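Side-chain contacts in galactose mutarotase-like protein (PDB 3OS7), which probably binds carbohydrate and may act as an aldose 1-epimerase, interconverting the anomers of a sugar: residues 109-112 against 113-117; 142-145 against 146-150; 225-228 against 229-232; 237-240 against 241-244; 313-316 against 317-320. All coordinates share one frame; numbering follows the deposited sequence.

Interaction 1 of 5, residues 109-112 against 113-117; sequences HGFI and KNSKW
Phe-111 O is gripped by two donors that reach it from opposite faces of its carbonyl plane. Asn-114 N lies 2.9 Å from Phe-111 O, and the hydroxyl of Ser-115 lies closer, with OG 2.8 Å from Phe-111 O. The same OG meets the Phe-111 ring at its edge, in the ring plane. Ile-112 O is also held twice. Trp-117 NE1 donates to Ile-112 O at 3.0 Å in a nearly straight bond (172°), with the oxygen close to the indole plane. Ser-115 N donates to Ile-112 O from the other face, at 3.3 Å. Beside this bond Ile-112 CD1 packs on Trp-117 CZ2.

Lys-113 folds back toward Gly-110. A bend at its last torsion (chi4 -47°) brings NZ within 2.8 Å of Gly-110 O, nearly in line with the C=O bond. Lys-113 NZ also donates to Asn-114 OD1 at 2.9 Å. Two carbonyl oxygens thus fix the position of the ammonium group of the buried Lys-113. Water 1 joins His-109 O to Lys-113 N.

His-109 NE2 is hydrogen-bonded to a tartaric acid molecule, probably from the crystallisation liquor, which may mark a pocket. The ring of His-109 also meets that of His-185. From His-109 onward, this non-regular turn joins strands 106-108 and 118-125 in the aldose 1-epimerase family fold.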
loop_
_atom_site.group_PDB
_atom_site.type_symbol
_atom_site.label_atom_id
_atom_site.label_comp_id
_atom_site.label_asym_id
_atom_site.label_seq_id
_atom_site.Cartn_x
_atom_site.Cartn_y
_atom_site.Cartn_z
ATOM N N HIS A 109 5.624 1.131 10.435
ATOM C CA HIS A 109 5.514 0.345 9.193
ATOM C C HIS A 109 5.632 -1.188 9.254
ATOM O O HIS A 109 5.127 -1.886 8.367
ATOM C CB HIS A 109 6.458 0.883 8.120
ATOM C CG HIS A 109 6.110 2.255 7.636
ATOM N ND1 HIS A 109 4.802 2.707 7.532
ATOM C CD2 HIS A 109 6.899 3.256 7.174
ATOM C CE1 HIS A 109 4.820 3.953 7.073
ATOM N NE2 HIS A 109 6.079 4.308 6.854
ATOM N N GLY A 110 6.282 -1.713 10.282
ATOM C CA GLY A 110 6.472 -3.159 10.389
ATOM C C GLY A 110 7.666 -3.730 9.619
ATOM O O GLY A 110 8.417 -3.008 8.975
ATOM N N PHE A 111 7.828 -5.040 9.680
ATOM C CA PHE A 111 8.994 -5.711 9.083
ATOM C C PHE A 111 8.627 -6.595 7.895
ATOM O O PHE A 111 9.518 -7.053 7.180
ATOM C CB PHE A 111 9.729 -6.575 10.135
ATOM C CG PHE A 111 8.843 -7.570 10.800
ATOM C CD1 PHE A 111 8.600 -8.804 10.221
ATOM C CD2 PHE A 111 8.209 -7.262 11.991
ATOM C CE1 PHE A 111 7.730 -9.708 10.813
ATOM C CE2 PHE A 111 7.332 -8.139 12.580
ATOM C CZ PHE A 111 7.093 -9.386 11.998
ATOM N N ILE A 112 7.344 -6.861 7.670
ATOM C CA ILE A 112 7.000 -7.826 6.637
ATOM C C ILE A 112 7.358 -7.286 5.247
ATOM O O ILE A 112 7.662 -8.043 4.359
ATOM C CB ILE A 112 5.519 -8.358 6.701
ATOM C CG1 ILE A 112 4.502 -7.256 6.468
ATOM C CG2 ILE A 112 5.257 -9.102 8.041
ATOM C CD1 ILE A 112 3.051 -7.800 6.478
ATOM N N LYS A 113 7.398 -5.969 5.095
ATOM C CA LYS A 113 7.828 -5.348 3.838
ATOM C C LYS A 113 9.310 -5.601 3.525
ATOM O O LYS A 113 9.718 -5.468 2.383
ATOM C CB LYS A 113 7.617 -3.827 3.859
ATOM C CG LYS A 113 8.424 -3.072 4.906
ATOM C CD LYS A 113 8.009 -1.569 4.967
ATOM C CE LYS A 113 9.033 -0.764 5.669
ATOM N NZ LYS A 113 9.487 -1.349 6.936
ATOM N N ASN A 114 10.099 -5.889 4.560
ATOM C CA ASN A 114 11.552 -6.137 4.394
ATOM C C ASN A 114 11.894 -7.617 4.347
ATOM O O ASN A 114 13.048 -7.984 4.141
ATOM C CB ASN A 114 12.331 -5.528 5.565
ATOM C CG ASN A 114 12.023 -4.048 5.802
ATOM O OD1 ASN A 114 11.190 -3.722 6.636
ATOM N ND2 ASN A 114 12.715 -3.155 5.092
ATOM N N SER A 115 10.905 -8.473 4.558
ATOM C CA SER A 115 11.137 -9.895 4.851
ATOM C C SER A 115 10.946 -10.783 3.641
ATOM O O SER A 115 10.389 -10.360 2.638
ATOM C CB SER A 115 10.201 -10.326 5.976
ATOM O OG SER A 115 10.582 -9.657 7.154
ATOM N N LYS A 116 11.438 -12.016 3.721
ATOM C CA LYS A 116 11.291 -12.958 2.606
ATOM C C LYS A 116 9.931 -13.620 2.630
ATOM O O LYS A 116 9.524 -14.155 3.645
ATOM C CB LYS A 116 12.346 -14.060 2.663
ATOM C CG LYS A 116 13.766 -13.560 2.570
ATOM C CD LYS A 116 14.732 -14.730 2.290
ATOM C CE LYS A 116 16.156 -14.317 2.611
ATOM N NZ LYS A 116 17.144 -15.336 2.136
ATOM N N TRP A 117 9.235 -13.554 1.503
ATOM C CA TRP A 117 7.996 -14.238 1.302
ATOM C C TRP A 117 8.263 -15.404 0.376
ATOM O O TRP A 117 9.282 -15.412 -0.331
ATOM C CB TRP A 117 6.971 -13.298 0.681
ATOM C CG TRP A 117 6.504 -12.182 1.572
ATOM C CD1 TRP A 117 7.291 -11.246 2.214
ATOM C CD2 TRP A 117 5.146 -11.781 1.819
ATOM N NE1 TRP A 117 6.508 -10.349 2.884
ATOM C CE2 TRP A 117 5.189 -10.649 2.660
ATOM C CE3 TRP A 117 3.907 -12.304 1.460
ATOM C CZ2 TRP A 117 4.033 -10.016 3.128
ATOM C CZ3 TRP A 117 2.769 -11.687 1.926
ATOM C CH2 TRP A 117 2.839 -10.557 2.757
HETATM O O HOH W 1 5.804 -4.204 6.852
#

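Interaction 2 of 5, residues 142-145 against 146-150; sequences EAYK and YFSHE
Tyr-144 and Ser-148 meet in a compact turn that leads into an inverse gamma turn centred on Ser-148. The phenol ring of Tyr-144 lies flat against the backbone there. Ser-148 CA sits over the centre of one face, 3.7 Å from the ring centroid, in a CH-pi contact. CG is anti to the backbone N of Tyr-144 (chi1 -170°), which swings the ring forward along the chain to that position. Water 2 lies near the ring plane and links Tyr-144 OH to Glu-150 N. The aliphatic part of Glu-150 touches the same rim, with CG near Tyr-144 CE1.

Ser-148 OG donates to Tyr-144 O at 2.8 Å. It also accepts from water 3, which donates to Lys-145 O as well. Ala-143 O holds the turn from within. Phe-147 N approaches Ala-143 O in the carbonyl plane at 3.2 Å, while Tyr-146 N reaches Ala-143 O from above that plane at 3.0 Å.

The side chains of Lys-145 and Tyr-146 run out together. Lys-145 CG rests over one face of the Tyr-146 ring, 4.0 Å from its centroid. Bends further out in the chain curl Lys-145 NZ back to Glu-142 O, 2.9 Å away.

His-149 turns away from this contact and bonds to Tyr-95 and Ser-174, while Glu-150 OE2 accepts from Lys-139 N. The turn lies in the connection between strands 128-137 and 151-160. Tyr-144 and Ala-143 lean on Phe-137 of the first strand, and Phe-147 packs on Met-178 and Pro-179 of strand 178-189.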
loop_
_atom_site.group_PDB
_atom_site.type_symbol
_atom_site.label_atom_id
_atom_site.label_comp_id
_atom_site.label_asym_id
_atom_site.label_seq_id
_atom_site.Cartn_x
_atom_site.Cartn_y
_atom_site.Cartn_z
ATOM N N GLU A 142 12.748 -14.161 14.896
ATOM C CA GLU A 142 13.415 -13.321 15.883
ATOM C C GLU A 142 12.491 -12.238 16.451
ATOM O O GLU A 142 12.711 -11.737 17.548
ATOM C CB GLU A 142 14.711 -12.712 15.314
ATOM C CG GLU A 142 14.562 -11.650 14.233
ATOM C CD GLU A 142 15.864 -10.880 14.015
ATOM O OE1 GLU A 142 16.948 -11.487 14.154
ATOM O OE2 GLU A 142 15.802 -9.670 13.723
ATOM N N ALA A 143 11.434 -11.899 15.713
ATOM C CA ALA A 143 10.486 -10.892 16.177
ATOM C C ALA A 143 9.344 -11.470 17.020
ATOM O O ALA A 143 8.576 -10.707 17.617
ATOM C CB ALA A 143 9.911 -10.132 15.005
ATOM N N TYR A 144 9.211 -12.795 17.057
ATOM C CA TYR A 144 8.133 -13.433 17.831
ATOM C C TYR A 144 8.111 -12.972 19.297
ATOM O O TYR A 144 7.037 -12.679 19.863
ATOM C CB TYR A 144 8.213 -14.952 17.730
ATOM C CG TYR A 144 7.001 -15.656 18.308
ATOM C CD1 TYR A 144 5.813 -15.781 17.563
ATOM C CD2 TYR A 144 7.026 -16.178 19.599
ATOM C CE1 TYR A 144 4.690 -16.404 18.105
ATOM C CE2 TYR A 144 5.922 -16.812 20.131
ATOM C CZ TYR A 144 4.758 -16.933 19.377
ATOM O OH TYR A 144 3.667 -17.582 19.922
ATOM N N LYS A 145 9.286 -12.838 19.909
ATOM C CA LYS A 145 9.332 -12.378 21.306
ATOM C C LYS A 145 8.678 -11.019 21.557
ATOM O O LYS A 145 8.205 -10.748 22.684
ATOM C CB LYS A 145 10.777 -12.348 21.823
ATOM C CG LYS A 145 11.703 -11.408 21.105
ATOM C CD LYS A 145 13.131 -11.525 21.689
ATOM C CE LYS A 145 14.200 -11.533 20.583
ATOM N NZ LYS A 145 14.224 -12.805 19.752
ATOM N N TYR A 146 8.662 -10.156 20.540
ATOM C CA TYR A 146 7.990 -8.863 20.648
ATOM C C TYR A 146 6.486 -8.888 20.308
ATOM O O TYR A 146 5.726 -8.035 20.792
ATOM C CB TYR A 146 8.656 -7.827 19.755
ATOM C CG TYR A 146 10.117 -7.655 20.053
ATOM C CD1 TYR A 146 10.528 -7.013 21.208
ATOM C CD2 TYR A 146 11.071 -8.156 19.191
ATOM C CE1 TYR A 146 11.875 -6.857 21.497
ATOM C CE2 TYR A 146 12.412 -8.008 19.464
ATOM C CZ TYR A 146 12.805 -7.374 20.628
ATOM O OH TYR A 146 14.141 -7.221 20.909
ATOM N N PHE A 147 6.086 -9.822 19.442
ATOM C CA PHE A 147 4.696 -9.953 18.995
ATOM C C PHE A 147 4.358 -11.440 18.905
ATOM O O PHE A 147 4.497 -12.081 17.846
ATOM C CB PHE A 147 4.539 -9.255 17.658
ATOM C CG PHE A 147 3.147 -9.136 17.202
ATOM C CD1 PHE A 147 2.306 -8.203 17.768
ATOM C CD2 PHE A 147 2.659 -9.955 16.190
ATOM C CE1 PHE A 147 0.985 -8.084 17.326
ATOM C CE2 PHE A 147 1.347 -9.817 15.740
ATOM C CZ PHE A 147 0.524 -8.898 16.315
ATOM N N SER A 148 3.968 -12.014 20.036
ATOM C CA SER A 148 3.893 -13.461 20.128
ATOM C C SER A 148 2.565 -14.026 19.615
ATOM O O SER A 148 1.804 -14.669 20.365
ATOM C CB SER A 148 4.173 -13.921 21.560
ATOM O OG SER A 148 5.447 -13.454 21.971
ATOM N N HIS A 149 2.325 -13.819 18.324
ATOM C CA HIS A 149 1.194 -14.402 17.628
ATOM C C HIS A 149 1.676 -14.955 16.308
ATOM O O HIS A 149 2.104 -14.181 15.439
ATOM C CB HIS A 149 0.111 -13.355 17.311
ATOM C CG HIS A 149 -0.428 -12.645 18.513
ATOM N ND1 HIS A 149 -1.445 -13.155 19.287
ATOM C CD2 HIS A 149 -0.102 -11.453 19.062
ATOM C CE1 HIS A 149 -1.712 -12.310 20.270
ATOM N NE2 HIS A 149 -0.889 -11.280 20.172
ATOM N N GLU A 150 1.607 -16.273 16.131
ATOM C CA GLU A 150 1.817 -16.863 14.814
ATOM C C GLU A 150 0.749 -16.354 13.840
ATOM O O GLU A 150 -0.400 -16.143 14.210
ATOM C CB GLU A 150 1.831 -18.396 14.871
ATOM C CG GLU A 150 3.046 -18.931 15.652
ATOM C CD GLU A 150 3.281 -20.429 15.498
ATOM O OE1 GLU A 150 2.341 -21.200 15.712
ATOM O OE2 GLU A 150 4.434 -20.842 15.205
HETATM O O HOH W 2 1.248 -18.101 18.490
HETATM O O HOH W 3 5.583 -11.631 23.917
#

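Interaction 3 of 5, residues 225-228 against 229-232; sequences APTG and EQKE
Gln-230 and Thr-227, the tight part of the contact, hold each other by two bonds. Gln-230 OE1 accepts from Thr-227 N at 3.1 Å (165°), with the donor above the amide plane. In return Gln-230 N donates to Thr-227 O at 3.0 Å. With CG opposite its own carbonyl carbon (chi1 -57°), the extended side chain of Gln-230 runs back to Thr-227 N. Pro-226 closes the base, its CB 3.9 Å from Gln-230 CB.

Thr-227 to Gln-230 is a type II' beta turn, with Gly-228 at its first central position, where positive phi suits glycine. Segment 229-232 forms one short helical turn after the loop that leaves strand 222-224. Lys-231 N donates to Gly-228 O at 3.1 Å, and Glu-232 N to Glu-229 O. Pro-226 and Gln-230 face strand 201-213, touching Ile-207 and Phe-210.

Solvent reaches the contact too. Water 4 donates to Ala-225 O and to Gln-230 OE1 at 2.7 Å, and accepts from Thr-227 OG1. Protein and solvent thus share the amide oxygen. The loose part is Lys-231, exposed and stretched, with CE 3.4 Å from Pro-226 O. Its NZ bonds weakly to water 5, which accepts from Gly-228 N at 2.7 Å.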
loop_
_atom_site.group_PDB
_atom_site.type_symbol
_atom_site.label_atom_id
_atom_site.label_comp_id
_atom_site.label_asym_id
_atom_site.label_seq_id
_atom_site.Cartn_x
_atom_site.Cartn_y
_atom_site.Cartn_z
ATOM N N ALA A 225 -13.294 19.087 8.292
ATOM C CA ALA A 225 -13.723 19.109 6.913
ATOM C C ALA A 225 -12.519 19.583 6.060
ATOM O O ALA A 225 -11.764 20.434 6.504
ATOM C CB ALA A 225 -14.939 20.062 6.737
ATOM N N PRO A 226 -12.371 19.059 4.833
ATOM C CA PRO A 226 -11.296 19.521 3.947
ATOM C C PRO A 226 -11.333 21.031 3.794
ATOM O O PRO A 226 -12.417 21.598 3.695
ATOM C CB PRO A 226 -11.596 18.836 2.616
ATOM C CG PRO A 226 -12.372 17.564 3.032
ATOM C CD PRO A 226 -13.204 18.013 4.201
ATOM N N THR A 227 -10.165 21.656 3.816
ATOM C CA THR A 227 -10.061 23.083 3.634
ATOM C C THR A 227 -8.981 23.378 2.627
ATOM O O THR A 227 -8.097 22.562 2.394
ATOM C CB THR A 227 -9.734 23.807 4.934
ATOM O OG1 THR A 227 -8.557 23.232 5.505
ATOM C CG2 THR A 227 -10.894 23.708 5.920
ATOM N N GLY A 228 -9.085 24.546 2.011
ATOM C CA GLY A 228 -8.086 24.994 1.043
ATOM C C GLY A 228 -7.861 24.002 -0.076
ATOM O O GLY A 228 -8.813 23.471 -0.673
ATOM N N GLU A 229 -6.593 23.732 -0.331
ATOM C CA GLU A 229 -6.207 22.848 -1.385
ATOM C C GLU A 229 -6.774 21.417 -1.223
ATOM O O GLU A 229 -6.924 20.693 -2.203
ATOM C CB GLU A 229 -4.701 22.791 -1.421
ATOM C CG GLU A 229 -4.165 21.955 -2.518
ATOM C CD GLU A 229 -2.650 21.901 -2.480
ATOM O OE1 GLU A 229 -2.093 21.364 -1.487
ATOM O OE2 GLU A 229 -2.036 22.394 -3.448
ATOM N N GLN A 230 -7.055 21.023 0.015
ATOM C CA GLN A 230 -7.586 19.668 0.286
ATOM C C GLN A 230 -8.897 19.441 -0.461
ATOM O O GLN A 230 -9.214 18.324 -0.862
ATOM C CB GLN A 230 -7.780 19.441 1.805
ATOM C CG GLN A 230 -6.528 19.627 2.637
ATOM C CD GLN A 230 -6.769 19.678 4.122
ATOM O OE1 GLN A 230 -7.898 19.668 4.597
ATOM N NE2 GLN A 230 -5.678 19.754 4.882
ATOM N N LYS A 231 -9.664 20.509 -0.671
ATOM C CA LYS A 231 -10.933 20.396 -1.365
ATOM C C LYS A 231 -10.781 19.900 -2.774
ATOM O O LYS A 231 -11.686 19.262 -3.303
ATOM C CB LYS A 231 -11.655 21.746 -1.369
ATOM C CG LYS A 231 -12.038 22.181 0.037
ATOM C CD LYS A 231 -13.012 23.386 0.009
ATOM C CE LYS A 231 -13.182 23.990 1.398
ATOM N NZ LYS A 231 -14.020 25.237 1.438
ATOM N N GLU A 232 -9.614 20.152 -3.375
ATOM C CA GLU A 232 -9.363 19.762 -4.759
ATOM C C GLU A 232 -9.232 18.246 -4.931
ATOM O O GLU A 232 -9.409 17.721 -6.028
ATOM C CB GLU A 232 -8.086 20.416 -5.277
ATOM C CG GLU A 232 -8.071 21.984 -5.313
ATOM C CD GLU A 232 -6.610 22.545 -5.547
ATOM O OE1 GLU A 232 -5.827 21.974 -6.369
ATOM O OE2 GLU A 232 -6.238 23.556 -4.902
HETATM O O HOH W 4 -8.908 20.469 6.997
HETATM O O HOH W 5 -11.037 26.317 2.585
#

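Interaction 4 of 5, residues 237-240 against 241-244; sequences GVAV and ASHP
Hydrogen bonds to Ala-239 O carry the contact with Ser-242. Ser-242 supplies both donors. Its OG lies 2.7 Å from Ala-239 O and reaches it in the carbonyl plane. Its backbone N lies 3.2 Å from Ala-239 O, above that plane, in a fairly straight bond (161°). The backbone bond closes a type I beta turn from Ala-239 to Ser-242. The hydroxyl stands between the backbone N and the carbonyl carbon of its own residue (chi1 53°), and this turns OG inward over the turn. Ser-242 was modelled in two conformers, so the hydroxyl bond describes one of them. Ala-239 is also the centre of an inverse gamma turn, so the two turns overlap.

No apolar side-chain pair is made across the turn. The nearest side-chain approach is Ala-239 CB to Ser-242 OG, 4.0 Å in the conformer described. Val-240 is buried and touches Val-203 of strand 201-213, while Ala-241 leans on Asp-198.

A second set of polar bonds fixes the exit from the turn. His-243 ND1 donates to Pro-244 O at 3.0 Å, with the oxygen close to the imidazole plane. Asn-290 ND2 bonds to Val-240 O and to His-243 O, tying the turn to the loop after strand 285-289.

The NE2 atom of His-243 is hydrogen-bonded to Glu-229 OE2. With ND1 already donating to a carbonyl and a carboxylate at the other nitrogen, the ring could well carry both protons. A positive charge on His-243 would then be favoured by Glu-229.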
loop_
_atom_site.group_PDB
_atom_site.type_symbol
_atom_site.label_atom_id
_atom_site.label_comp_id
_atom_site.label_asym_id
_atom_site.label_seq_id
_atom_site.Cartn_x
_atom_site.Cartn_y
_atom_site.Cartn_z
ATOM N N GLY A 237 -8.604 17.890 -8.622
ATOM C CA GLY A 237 -7.371 17.181 -8.324
ATOM C C GLY A 237 -6.259 18.111 -7.881
ATOM O O GLY A 237 -6.201 19.277 -8.295
ATOM N N VAL A 238 -5.379 17.589 -7.017
ATOM C CA VAL A 238 -4.250 18.328 -6.468
ATOM C C VAL A 238 -3.017 18.122 -7.381
ATOM O O VAL A 238 -2.726 17.007 -7.789
ATOM C CB VAL A 238 -3.956 17.879 -5.036
ATOM C CG1 VAL A 238 -2.619 18.419 -4.550
ATOM C CG2 VAL A 238 -5.100 18.328 -4.078
ATOM N N ALA A 239 -2.309 19.212 -7.698
ATOM C CA ALA A 239 -1.043 19.138 -8.472
ATOM C C ALA A 239 0.013 18.690 -7.488
ATOM O O ALA A 239 0.638 19.492 -6.804
ATOM C CB ALA A 239 -0.684 20.508 -9.086
ATOM N N VAL A 240 0.178 17.384 -7.393
ATOM C CA VAL A 240 0.940 16.764 -6.319
ATOM C C VAL A 240 2.424 17.121 -6.360
ATOM O O VAL A 240 3.085 17.059 -5.354
ATOM C CB VAL A 240 0.741 15.226 -6.335
ATOM C CG1 VAL A 240 1.236 14.620 -7.643
ATOM C CG2 VAL A 240 1.411 14.557 -5.169
ATOM N N ALA A 241 2.925 17.508 -7.518
ATOM C CA ALA A 241 4.353 17.809 -7.634
ATOM C C ALA A 241 4.711 19.248 -7.268
ATOM O O ALA A 241 5.876 19.597 -7.299
ATOM C CB ALA A 241 4.828 17.502 -9.033
ATOM N N SER A 242 3.745 20.079 -6.896
ATOM C CA SER A 242 4.038 21.509 -6.742
ATOM C C SER A 242 4.691 21.868 -5.408
ATOM O O SER A 242 5.418 22.840 -5.329
ATOM C CB SER A 242 2.794 22.370 -7.004
ATOM O OG SER A 242 1.703 21.937 -6.224
ATOM N N HIS A 243 4.476 21.082 -4.365
ATOM C CA HIS A 243 5.073 21.382 -3.066
ATOM C C HIS A 243 5.021 20.150 -2.167
ATOM O O HIS A 243 4.349 19.197 -2.516
ATOM C CB HIS A 243 4.313 22.556 -2.410
ATOM C CG HIS A 243 2.849 22.299 -2.255
ATOM N ND1 HIS A 243 2.326 21.575 -1.206
ATOM C CD2 HIS A 243 1.797 22.640 -3.037
ATOM C CE1 HIS A 243 1.015 21.479 -1.348
ATOM N NE2 HIS A 243 0.667 22.118 -2.452
ATOM N N PRO A 244 5.705 20.177 -1.004
ATOM C CA PRO A 244 5.671 19.009 -0.125
ATOM C C PRO A 244 4.263 18.772 0.429
ATOM O O PRO A 244 3.555 19.714 0.801
ATOM C CB PRO A 244 6.637 19.373 0.998
ATOM C CG PRO A 244 7.605 20.308 0.349
ATOM C CD PRO A 244 6.743 21.138 -0.575
#

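Interaction 5 of 5, residues 313-316 against 317-320; sequences KLDR and SVSG. With EDO (1,2-ethanediol), chain G.
Asp-315 is the N-cap of the short helix 316-319, and its carboxylate bonds to Val-318 N. In the conformer described, OD1 lies 2.8 Å from Val-318 N and is met nearly along its C-O axis. The first torsion (chi1 71°) sets CG between the backbone N and the carbonyl carbon, folding the carboxylate over the start of the helix. Ser-317 OG is also placed at OD1, but the separation is too short to be trusted and Asp-315 has two conformers. In the same conformer Val-318 CG2 lies across the Asp-315 side chain.

The backbone carbonyl of Asp-315 takes two donors. Ser-319 N comes nearly head-on to Asp-315 O at 2.9 Å, in a straight bond (169°). Val-318 N reaches Asp-315 O from above the carbonyl plane at 3.0 Å. Side-chain cap and backbone bonds together define this helical turn, one of the few helical pieces in a mostly beta protein. A negative carboxylate here would suit the positive end of the helix dipole. At the far end Gly-320 N donates to Arg-316 O at 2.8 Å, and the positive phi of Gly-320 takes the chain out of the helix.

Leu-314 and Val-318 meet roughly perpendicular to each other, CD1 of Leu-314 against CG1 of Val-318, and both touch Trp-211 of strand 201-213. Ser-319 OG bonds to Phe-321 N and shares water 6 with Leu-314 O. Lys-313 N donates to O2 of an ethanediol at 3.0 Å, probably from the crystallisation liquor.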
loop_
_atom_site.group_PDB
_atom_site.type_symbol
_atom_site.label_atom_id
_atom_site.label_comp_id
_atom_site.label_asym_id
_atom_site.label_seq_id
_atom_site.Cartn_x
_atom_site.Cartn_y
_atom_site.Cartn_z
ATOM N N LYS A 313 -7.880 7.840 21.530
ATOM C CA LYS A 313 -9.052 7.880 22.437
ATOM C C LYS A 313 -10.264 8.107 21.598
ATOM O O LYS A 313 -10.922 9.141 21.690
ATOM C CB LYS A 313 -8.907 8.989 23.458
ATOM C CG LYS A 313 -7.758 8.795 24.363
ATOM C CD LYS A 313 -7.671 9.878 25.382
ATOM C CE LYS A 313 -6.528 9.614 26.263
ATOM N NZ LYS A 313 -6.373 10.650 27.263
ATOM N N LEU A 314 -10.511 7.144 20.735
ATOM C CA LEU A 314 -11.638 7.119 19.839
ATOM C C LEU A 314 -12.204 5.719 19.877
ATOM O O LEU A 314 -11.473 4.756 20.123
ATOM C CB LEU A 314 -11.195 7.377 18.414
ATOM C CG LEU A 314 -10.543 8.731 18.095
ATOM C CD1 LEU A 314 -9.907 8.680 16.717
ATOM C CD2 LEU A 314 -11.572 9.858 18.194
ATOM N N ASP A 315 -13.490 5.582 19.579
ATOM C CA ASP A 315 -14.041 4.250 19.484
ATOM C C ASP A 315 -13.500 3.534 18.231
ATOM O O ASP A 315 -13.061 4.163 17.252
ATOM C CB ASP A 315 -15.579 4.258 19.601
ATOM C CG ASP A 315 -16.280 4.835 18.403
ATOM O OD1 ASP A 315 -15.864 4.541 17.265
ATOM O OD2 ASP A 315 -17.302 5.546 18.613
ATOM N N ARG A 316 -13.513 2.214 18.282
ATOM C CA ARG A 316 -13.015 1.396 17.201
ATOM C C ARG A 316 -13.759 1.596 15.887
ATOM O O ARG A 316 -13.175 1.454 14.805
ATOM C CB ARG A 316 -13.025 -0.085 17.609
ATOM C CG ARG A 316 -12.005 -0.392 18.696
ATOM C CD ARG A 316 -11.652 -1.867 18.815
ATOM N NE ARG A 316 -10.889 -2.051 20.048
ATOM C CZ ARG A 316 -10.510 -3.222 20.550
ATOM N NH1 ARG A 316 -10.806 -4.347 19.924
ATOM N NH2 ARG A 316 -9.822 -3.247 21.693
ATOM N N SER A 317 -15.048 1.917 15.957
ATOM C CA SER A 317 -15.802 2.191 14.745
ATOM C C SER A 317 -15.228 3.402 14.023
ATOM O O SER A 317 -15.286 3.453 12.813
ATOM C CB SER A 317 -17.293 2.414 15.034
ATOM O OG SER A 317 -17.470 3.560 15.834
ATOM N N VAL A 318 -14.675 4.360 14.762
ATOM C CA VAL A 318 -14.013 5.529 14.160
ATOM C C VAL A 318 -12.525 5.261 13.812
ATOM O O VAL A 318 -12.066 5.608 12.721
ATOM C CB VAL A 318 -14.112 6.759 15.087
ATOM C CG1 VAL A 318 -13.294 7.932 14.564
ATOM C CG2 VAL A 318 -15.564 7.161 15.239
ATOM N N SER A 319 -11.781 4.698 14.754
ATOM C CA SER A 319 -10.335 4.510 14.581
ATOM C C SER A 319 -10.024 3.443 13.538
ATOM O O SER A 319 -9.020 3.537 12.863
ATOM C CB SER A 319 -9.656 4.152 15.901
ATOM O OG SER A 319 -9.847 2.794 16.250
ATOM N N GLY A 320 -10.869 2.418 13.447
ATOM C CA GLY A 320 -10.647 1.271 12.579
ATOM C C GLY A 320 -9.750 0.181 13.145
ATOM O O GLY A 320 -9.463 -0.824 12.456
HETATM C C1 EDO G . -5.116 11.215 21.238
HETATM O O1 EDO G . -4.843 11.606 22.587
HETATM C C2 EDO G . -6.523 10.690 21.360
HETATM O O2 EDO G . -7.054 10.298 20.111
HETATM O O HOH W 6 -10.059 2.615 18.796
#

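From the N terminus, the five contacts follow one another along the chain. None nests in another and none crosses. Interaction 1 turns the chain between strands 106-108 and 118-125. Interaction 2 closes a bend between strands 128-137 and 151-160. The two touch where Phe-111 CE2 meets Ala-143 CB. Interactions 3 and 4 both lie in the long connection from strand 222-224 to strand 246-256. They share a polar link between Glu-232 and Gly-237, and Val-238 packs on 229-232. This pair sits across the chain's centre from interactions 1 and 2. Interaction 5 lies between strands 297-303 and 322-324; it touches none of the others, and its nearest atoms are about 12 Å from those of interaction 2.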